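Local coordinates for oxidase/hydroxylase (Streptomyces hygroscopicus subsp. hygroscopicus, PDB 4XCB), which probably acts as a 2-oxoglutarate-dependent dioxygenase and here holds nickel, 2-oxoglutarate and hygromycin B in its double-stranded beta-helix, at residues S100-H105 against H209-K214. Numbering follows the deposited sequence.
With NI (nickel (II) ion), chain E; HY0 (hygromycin b variant), chain G; AKG (2-oxoglutaric acid), chain F.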
ATOM      1  N   SER A 100      25.788  -8.172 -29.033  1.00 23.50           N
ATOM      2  CA  SER A 100      25.631  -7.988 -27.584  1.00 21.55           C
ATOM      3  C   SER A 100      24.154  -7.852 -27.214  1.00 18.00           C
ATOM      4  O   SER A 100      23.338  -7.448 -28.039  1.00 18.34           O
ATOM      5  CB  SER A 100      26.416  -6.762 -27.099  1.00 19.14           C
ATOM      6  OG  SER A 100      25.958  -5.584 -27.739  1.00 19.01           O
ATOM      7  N   VAL A 101      23.829  -8.188 -25.965  1.00 19.05           N
ATOM      8  CA  VAL A 101      22.452  -8.241 -25.490  1.00 16.22           C
ATOM      9  C   VAL A 101      22.463  -8.026 -23.980  1.00 17.57           C
ATOM     10  O   VAL A 101      23.469  -8.291 -23.338  1.00 17.62           O
ATOM     11  CB  VAL A 101      21.785  -9.604 -25.831  1.00 15.85           C
ATOM     12  CG1 VAL A 101      22.403 -10.724 -24.994  1.00 22.70           C
ATOM     13  CG2 VAL A 101      20.273  -9.545 -25.638  1.00 20.76           C
ATOM     14  N   LEU A 102      21.361  -7.527 -23.425  1.00 18.29           N
ATOM     15  CA  LEU A 102      21.233  -7.435 -21.968  1.00 17.65           C
ATOM     16  C   LEU A 102      19.888  -8.005 -21.560  1.00 15.59           C
ATOM     17  O   LEU A 102      18.838  -7.414 -21.826  1.00 17.61           O
ATOM     18  CB  LEU A 102      21.386  -5.991 -21.489  1.00 17.49           C
ATOM     19  CG  LEU A 102      21.536  -5.780 -19.986  1.00 21.95           C
ATOM     20  CD1 LEU A 102      22.744  -6.533 -19.477  1.00 19.12           C
ATOM     21  CD2 LEU A 102      21.693  -4.304 -19.697  1.00 21.98           C
ATOM     22  N   TYR A 103      19.927  -9.169 -20.921  1.00 18.80           N
ATOM     23  CA  TYR A 103      18.702  -9.878 -20.576  1.00 15.09           C
ATOM     24  C   TYR A 103      17.954  -9.148 -19.466  1.00 20.07           C
ATOM     25  O   TYR A 103      18.547  -8.341 -18.747  1.00 17.32           O
ATOM     26  CB  TYR A 103      19.019 -11.312 -20.152  1.00 19.23           C
ATOM     27  CG  TYR A 103      19.649 -12.149 -21.243  1.00 23.21           C
ATOM     28  CD1 TYR A 103      19.219 -12.040 -22.554  1.00 24.38           C
ATOM     29  CD2 TYR A 103      20.681 -13.035 -20.963  1.00 26.32           C
ATOM     30  CE1 TYR A 103      19.784 -12.802 -23.554  1.00 23.62           C
ATOM     31  CE2 TYR A 103      21.252 -13.800 -21.960  1.00 28.55           C
ATOM     32  CZ  TYR A 103      20.796 -13.674 -23.253  1.00 21.86           C
ATOM     33  OH  TYR A 103      21.357 -14.425 -24.259  1.00 27.44           O
ATOM     34  N   LEU A 104      16.660  -9.435 -19.335  1.00 15.86           N
ATOM     35  CA  LEU A 104      15.813  -8.744 -18.371  1.00 13.09           C
ATOM     36  C   LEU A 104      16.309  -8.876 -16.937  1.00 14.76           C
ATOM     37  O   LEU A 104      16.826  -9.919 -16.515  1.00 14.82           O
ATOM     38  CB  LEU A 104      14.371  -9.257 -18.447  1.00 14.20           C
ATOM     39  CG  LEU A 104      13.680  -8.948 -19.768  1.00 13.35           C
ATOM     40  CD1 LEU A 104      12.191  -9.355 -19.696  1.00 13.63           C
ATOM     41  CD2 LEU A 104      13.855  -7.474 -20.145  1.00 14.86           C
ATOM     42  N   HIS A 105      16.138  -7.790 -16.196  1.00 14.03           N
ATOM     43  CA  HIS A 105      16.474  -7.763 -14.770  1.00 12.31           C
ATOM     44  C   HIS A 105      15.574  -6.757 -14.096  1.00 13.15           C
ATOM     45  O   HIS A 105      14.937  -5.952 -14.763  1.00 14.02           O
ATOM     46  CB  HIS A 105      17.953  -7.414 -14.538  1.00 15.63           C
ATOM     47  CG  HIS A 105      18.438  -6.233 -15.327  1.00 14.74           C
ATOM     48  ND1 HIS A 105      18.823  -6.321 -16.652  1.00 17.08           N
ATOM     49  CD2 HIS A 105      18.621  -4.938 -14.973  1.00 15.39           C
ATOM     50  CE1 HIS A 105      19.218  -5.133 -17.074  1.00 15.82           C
ATOM     51  NE2 HIS A 105      19.099  -4.275 -16.079  1.00 16.33           N
ATOM     52  N   HIS A 209      13.573  -4.655 -16.936  1.00 10.63           N
ATOM     53  CA  HIS A 209      14.059  -4.042 -18.159  1.00 15.71           C
ATOM     54  C   HIS A 209      15.338  -4.711 -18.650  1.00 12.24           C
ATOM     55  O   HIS A 209      15.956  -5.515 -17.951  1.00 11.89           O
ATOM     56  CB  HIS A 209      14.310  -2.554 -17.922  1.00 11.92           C
ATOM     57  CG  HIS A 209      15.412  -2.300 -16.952  1.00 13.90           C
ATOM     58  ND1 HIS A 209      15.247  -2.416 -15.588  1.00 12.10           N
ATOM     59  CD2 HIS A 209      16.715  -1.998 -17.156  1.00 14.30           C
ATOM     60  CE1 HIS A 209      16.402  -2.166 -14.990  1.00 15.32           C
ATOM     61  NE2 HIS A 209      17.304  -1.914 -15.920  1.00 11.77           N
ATOM     62  N   GLY A 210      15.738  -4.363 -19.864  1.00 13.77           N
ATOM     63  CA  GLY A 210      16.966  -4.879 -20.439  1.00 14.69           C
ATOM     64  C   GLY A 210      17.122  -4.222 -21.785  1.00 12.28           C
ATOM     65  O   GLY A 210      16.616  -3.126 -21.998  1.00 14.55           O
ATOM     66  N   THR A 211      17.821  -4.874 -22.704  1.00 15.05           N
ATOM     67  CA  THR A 211      17.833  -4.372 -24.077  1.00 14.03           C
ATOM     68  C   THR A 211      17.730  -5.499 -25.074  1.00 18.17           C
ATOM     69  O   THR A 211      18.053  -6.644 -24.774  1.00 18.01           O
ATOM     70  CB  THR A 211      19.104  -3.574 -24.416  1.00 14.58           C
ATOM     71  OG1 THR A 211      20.143  -4.477 -24.818  1.00 17.61           O
ATOM     72  CG2 THR A 211      19.567  -2.745 -23.224  1.00 14.75           C
ATOM     73  N   ARG A 212      17.301  -5.146 -26.274  1.00 18.75           N
ATOM     74  CA  ARG A 212      17.301  -6.083 -27.383  1.00 16.32           C
ATOM     75  C   ARG A 212      18.719  -6.429 -27.781  1.00 16.98           C
ATOM     76  O   ARG A 212      19.685  -5.763 -27.400  1.00 17.01           O
ATOM     77  CB  ARG A 212      16.569  -5.504 -28.583  1.00 18.04           C
ATOM     78  CG  ARG A 212      15.179  -5.029 -28.278  1.00 17.99           C
ATOM     79  CD  ARG A 212      14.246  -6.180 -27.984  1.00 17.90           C
ATOM     80  NE  ARG A 212      12.859  -5.759 -28.111  1.00 18.82           N
ATOM     81  CZ  ARG A 212      11.820  -6.571 -27.966  1.00 22.75           C
ATOM     82  NH1 ARG A 212      12.022  -7.850 -27.680  1.00 23.68           N
ATOM     83  NH2 ARG A 212      10.586  -6.108 -28.103  1.00 26.40           N
ATOM     84  N   ARG A 213      18.840  -7.483 -28.566  1.00 19.62           N
ATOM     85  CA  ARG A 213      20.124  -7.878 -29.111  1.00 20.30           C
ATOM     86  C   ARG A 213      20.545  -6.878 -30.185  1.00 17.58           C
ATOM     87  O   ARG A 213      19.747  -6.525 -31.059  1.00 21.10           O
ATOM     88  CB  ARG A 213      20.023  -9.290 -29.682  1.00 23.08           C
ATOM     89  CG  ARG A 213      21.338  -9.934 -30.022  1.00 20.37           C
ATOM     90  CD  ARG A 213      21.107 -11.390 -30.386  1.00 27.35           C
ATOM     91  NE  ARG A 213      20.527 -12.122 -29.262  1.00 26.08           N
ATOM     92  CZ  ARG A 213      21.245 -12.687 -28.296  1.00 20.40           C
ATOM     93  NH1 ARG A 213      22.569 -12.604 -28.319  1.00 26.18           N
ATOM     94  NH2 ARG A 213      20.641 -13.333 -27.305  1.00 25.89           N
ATOM     95  N   LYS A 214      21.785  -6.410 -30.110  1.00 15.79           N
ATOM     96  CA  LYS A 214      22.285  -5.439 -31.080  1.00 20.36           C
ATOM     97  C   LYS A 214      22.840  -6.143 -32.311  1.00 17.94           C
ATOM     98  O   LYS A 214      23.661  -7.050 -32.186  1.00 20.61           O
ATOM     99  CB  LYS A 214      23.365  -4.561 -30.449  1.00 22.40           C
ATOM    100  CG  LYS A 214      24.077  -3.617 -31.415  1.00 21.48           C
ATOM    101  CD  LYS A 214      24.966  -2.651 -30.645  1.00 22.07           C
ATOM    102  CE  LYS A 214      25.938  -1.913 -31.550  1.00 19.12           C
ATOM    103  NZ  LYS A 214      25.260  -1.082 -32.591  1.00 21.03           N
TER
HETATM  104 NI    NI E 301      19.376  -2.182 -15.772  1.00 15.88          NI
HETATM  105  C1  HY0 G 303      23.015 -10.393 -10.786  1.00 19.29           C
HETATM  106  C2  HY0 G 303      23.129 -11.895 -10.658  1.00 21.21           C
HETATM  107  C3  HY0 G 303      24.594 -12.304 -10.704  1.00 21.90           C
HETATM  108  C4  HY0 G 303      25.233 -11.840 -12.013  1.00 24.65           C
HETATM  109  C5  HY0 G 303      25.036 -10.338 -12.231  1.00 22.12           C
HETATM  110  C6  HY0 G 303      23.606  -9.918 -12.091  1.00 19.44           C
HETATM  111  N7  HY0 G 303      22.564 -12.282  -9.422  1.00 19.55           N
HETATM  112  O8  HY0 G 303      21.645 -10.066 -10.774  1.00 19.05           O
HETATM  113  N9  HY0 G 303      26.625 -12.133 -11.968  1.00 27.73           N
HETATM  114  C10 HY0 G 303      26.816 -13.544 -12.289  1.00 29.89           C
HETATM  115  O11 HY0 G 303      25.459 -10.028 -13.541  1.00 19.22           O
HETATM  116  C12 HY0 G 303      22.358  -6.466 -12.742  1.00 16.20           C
HETATM  117  C13 HY0 G 303      22.578  -7.935 -12.983  1.00 17.41           C
HETATM  118  O14 HY0 G 303      22.959  -8.241 -14.302  1.00 17.64           O
HETATM  119  C15 HY0 G 303      21.978  -7.818 -15.208  1.00 16.56           C
HETATM  120  C16 HY0 G 303      22.083  -6.328 -15.299  1.00 15.64           C
HETATM  121  C17 HY0 G 303      21.744  -5.749 -13.865  1.00 14.52           C
HETATM  122  O18 HY0 G 303      23.572  -8.462 -12.109  1.00 16.53           O
HETATM  123  C19 HY0 G 303      22.253  -8.459 -16.566  1.00 17.62           C
HETATM  124  O20 HY0 G 303      21.950  -9.853 -16.473  1.00 20.18           O
HETATM  125  O21 HY0 G 303      23.356  -5.949 -15.666  1.00 15.57           O
HETATM  126  O22 HY0 G 303      22.154  -4.446 -13.824  1.00 17.34           O
HETATM  127  C23 HY0 G 303      23.014  -4.330 -12.675  1.00 14.62           C
HETATM  128  C24 HY0 G 303      24.086  -3.334 -12.969  1.00 16.71           C
HETATM  129  C25 HY0 G 303      24.804  -2.940 -11.688  1.00 16.13           C
HETATM  130  C26 HY0 G 303      23.822  -2.488 -10.626  1.00 14.77           C
HETATM  131  C27 HY0 G 303      22.847  -3.592 -10.391  1.00 12.89           C
HETATM  132  O28 HY0 G 303      22.207  -3.881 -11.612  1.00 13.64           O
HETATM  133  O29 HY0 G 303      23.567  -5.684 -12.387  1.00 15.82           O
HETATM  134  O30 HY0 G 303      25.075  -3.876 -13.851  1.00 19.62           O
HETATM  135  O31 HY0 G 303      25.749  -1.940 -11.993  1.00 16.64           O
HETATM  136  O32 HY0 G 303      23.128  -1.301 -11.017  1.00 15.96           O
HETATM  137  C33 HY0 G 303      21.776  -3.167  -9.370  1.00 13.90           C
HETATM  138  C34 HY0 G 303      21.139  -4.391  -8.766  1.00 14.76           C
HETATM  139  O35 HY0 G 303      21.995  -5.015  -7.831  1.00 16.38           O
HETATM  140  N36 HY0 G 303      20.766  -2.447 -10.052  1.00 15.23           N
HETATM  141  C1  AKG F 302      21.794  -1.467 -16.857  1.00 19.85           C
HETATM  142  O1  AKG F 302      21.383  -2.006 -15.782  1.00 19.42           O
HETATM  143  O2  AKG F 302      23.011  -1.138 -16.993  1.00 19.76           O
HETATM  144  C2  AKG F 302      20.824  -1.210 -17.978  1.00 19.31           C
HETATM  145  O5  AKG F 302      19.646  -1.431 -17.761  1.00 17.46           O
HETATM  146  C3  AKG F 302      21.331  -0.735 -19.330  1.00 17.11           C
HETATM  147  C4  AKG F 302      20.278  -0.045 -20.165  1.00 18.53           C
HETATM  148  C5  AKG F 302      20.787   0.138 -21.587  1.00 17.82           C
HETATM  149  O3  AKG F 302      20.115   0.816 -22.413  1.00 19.47           O
HETATM  150  O4  AKG F 302      21.881  -0.389 -21.928  1.00 19.23           O
HETATM  151  O   HOH W   1      19.560   0.044 -15.275  1.00 17.54           O
HETATM  152  O   HOH W   2      19.573  -2.301 -13.771  1.00 16.74           O
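H105 and H209 bind the same nickel ion from neighbouring antiparallel strands of the double-stranded beta-helix, the fold of the PhyH family. Strands 102-105 and 209-211 pair backbone to backbone here. A beta bulge shifts the register by one residue between L102 and H105. The two histidines form a hydrogen-bonded pair, with H105 N to H209 O and H209 N to H105 O both 2.9 Å.

H105 can be followed outward. CB lies beside the hygromycin sugar carbon C15. CG sits between the backbone N and the carbonyl carbon (chi1 47°), which swings the ring toward the metal. ND1 donates nearly in the ring plane to Y103 O at 2.9 Å, which fixes the ring's rotation. CD2 meets hygromycin C17 at 3.4 Å. CE1 lies near H209 O, which sits over one ring face; hygromycin C16 covers the opposite face. NE2 at the tip binds nickel at 2.1 Å. The edge of this ring points at the face of H209, planes 66° apart. H209 ND1 is hydrogen-bonded to L207 O.

2-Oxoglutarate chelates the metal through O1 and O5, and two waters bring the donor atoms to six. L102 CD2 packs on its C3. T211 CG2 reaches its C5 at 3.5 Å, while T211 OG1 bonds to R212 O and to R96. An alanine in place of T211 would probably leave the far carboxylate of 2-oxoglutarate without this methyl contact and R96 NH1 without the T211 hydroxyl as its partner.

Farther along, V101 CB lies over the guanidinium of R213, which is salt-bridged to D184. At the guanidinium edge, R213 NH2 makes a weak hydrogen bond to Y103 OH, 3.3 Å.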